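Outer surface protein (Bacillus cereus ATCC 14579, PDB 1X7F) is of unknown function but probably acts as a 6-phospho-N-acetylmuramidase, hydrolysing the phosphorylated disaccharide MurNAc-6-phosphate–GlcNAc recovered from the cell wall. Local coordinates at residues L29-Y34 against A45-A50. Numbering follows the deposited sequence.
Sequences LGISLY and AYISAA
In the first beta-alpha-beta unit of a TIM-like parallel barrel, Ile31 and Leu33 of strand 28-33 pack against Tyr46, Ile47 and Ala50 of helix 40-51. The axes of segments 29-33 and 45-50 run nearly antiparallel (169°) and come within 9.8 Å, as expected where a helix leads back along the strand before the crossover to strand 55-62. Ile31 contributes most to the strand side and touches all three helix residues. With chi1 at 46°, CG1 tucks in between the backbone N and the carbonyl carbon, and CD1 at its end reaches Ala50 CB and the Ile47 side chain. The other branch also meets the helix, with Ile31 CG2 3.8 Å from Ala50 CB. Ile31 CB approaches the Tyr46 ring obliquely, near CE2. Leu33 divides its two methyl groups between neighbouring helix residues. Leu33 CD2 meets the edge of the Tyr46 ring, 3.5 Å from Tyr46 CD2, while Leu33 CD1 sits 3.7 Å from Ile47 CD1, the two side chains crossing at about a right angle. Ile79 of helix 74-85 touches both Leu33 and Ile47, and Leu259 of helix 256-264 touches Ile31. Tyr46 carries the polar side of the contact. Its CG is anti to the backbone N (chi1 -173°), which sends the ring toward the strand. The ring also packs edge-to-face with Tyr253, and its hydroxyl is hydrogen-bonded to Ala254 N. One water, in the plane of the ring, joins helix to strand: it is hydrogen-bonded to Tyr46 OH at 2.7 Å and accepts the N-H of Ser32, with Ser32 N at 2.8 Å.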
# COMPACT_ATOMS: atom_id res chain seq x y z
N LEU A 29 -0.67 -6.24 6.16
CA LEU A 29 -1.83 -6.33 5.28
C LEU A 29 -3.08 -6.58 6.12
O LEU A 29 -3.05 -7.35 7.08
CB LEU A 29 -1.65 -7.43 4.22
CG LEU A 29 -0.85 -6.97 2.99
CD1 LEU A 29 -0.34 -8.17 2.20
CD2 LEU A 29 -1.71 -6.00 2.10
N GLY A 30 -4.18 -5.93 5.75
CA GLY A 30 -5.45 -6.09 6.45
C GLY A 30 -6.60 -6.39 5.52
O GLY A 30 -6.50 -6.20 4.32
N ILE A 31 -7.70 -6.85 6.11
CA ILE A 31 -8.98 -7.12 5.43
C ILE A 31 -10.11 -6.46 6.22
O ILE A 31 -9.99 -6.27 7.44
CB ILE A 31 -9.27 -8.66 5.33
CG1 ILE A 31 -9.00 -9.35 6.69
CG2 ILE A 31 -8.44 -9.29 4.21
CD1 ILE A 31 -9.73 -10.71 6.90
N SER A 32 -11.21 -6.14 5.56
CA SER A 32 -12.38 -5.62 6.28
C SER A 32 -13.47 -6.67 6.36
O SER A 32 -13.61 -7.47 5.44
CB SER A 32 -12.91 -4.34 5.63
OG SER A 32 -11.97 -3.29 5.80
N LEU A 33 -14.24 -6.64 7.46
CA LEU A 33 -15.44 -7.47 7.62
C LEU A 33 -16.68 -6.63 7.90
O LEU A 33 -16.60 -5.56 8.49
CB LEU A 33 -15.27 -8.51 8.76
CG LEU A 33 -14.11 -9.50 8.68
CD1 LEU A 33 -14.15 -10.42 9.89
CD2 LEU A 33 -14.18 -10.31 7.39
N TYR A 34 -17.84 -7.14 7.46
CA TYR A 34 -19.13 -6.50 7.73
C TYR A 34 -20.07 -7.64 8.04
O TYR A 34 -20.90 -8.01 7.20
CB TYR A 34 -19.61 -5.66 6.52
CG TYR A 34 -18.56 -4.65 6.08
CD1 TYR A 34 -17.61 -4.98 5.13
CD2 TYR A 34 -18.50 -3.39 6.67
CE1 TYR A 34 -16.62 -4.06 4.74
CE2 TYR A 34 -17.52 -2.47 6.31
CZ TYR A 34 -16.59 -2.81 5.34
OH TYR A 34 -15.62 -1.91 4.99
N ALA A 45 -14.16 -18.27 7.22
CA ALA A 45 -13.45 -18.81 6.06
C ALA A 45 -12.52 -17.76 5.40
O ALA A 45 -11.40 -18.08 4.99
CB ALA A 45 -14.44 -19.40 5.06
N TYR A 46 -12.98 -16.52 5.34
CA TYR A 46 -12.23 -15.39 4.76
C TYR A 46 -10.99 -15.01 5.57
O TYR A 46 -9.92 -14.80 5.01
CB TYR A 46 -13.15 -14.18 4.65
CG TYR A 46 -12.61 -12.97 3.92
CD1 TYR A 46 -12.08 -13.07 2.64
CD2 TYR A 46 -12.72 -11.70 4.50
CE1 TYR A 46 -11.62 -11.95 1.96
CE2 TYR A 46 -12.27 -10.56 3.82
CZ TYR A 46 -11.71 -10.69 2.55
OH TYR A 46 -11.29 -9.57 1.87
N ILE A 47 -11.18 -14.90 6.89
CA ILE A 47 -10.09 -14.71 7.84
C ILE A 47 -9.04 -15.80 7.64
O ILE A 47 -7.84 -15.50 7.59
CB ILE A 47 -10.65 -14.72 9.30
CG1 ILE A 47 -11.43 -13.43 9.60
CG2 ILE A 47 -9.54 -14.97 10.34
CD1 ILE A 47 -12.31 -13.53 10.86
N SER A 48 -9.48 -17.05 7.53
CA SER A 48 -8.58 -18.18 7.26
C SER A 48 -7.81 -18.00 5.94
O SER A 48 -6.60 -18.20 5.90
CB SER A 48 -9.34 -19.50 7.26
OG SER A 48 -9.62 -19.93 8.59
N ALA A 49 -8.54 -17.64 4.88
CA ALA A 49 -7.99 -17.36 3.55
C ALA A 49 -6.95 -16.24 3.57
O ALA A 49 -5.87 -16.41 3.03
CB ALA A 49 -9.13 -17.00 2.55
N ALA A 50 -7.29 -15.11 4.19
CA ALA A 50 -6.36 -13.98 4.28
C ALA A 50 -5.10 -14.30 5.09
O ALA A 50 -4.01 -13.79 4.79
CB ALA A 50 -7.07 -12.75 4.83
O HOH W 1 -11.98 -7.30 3.17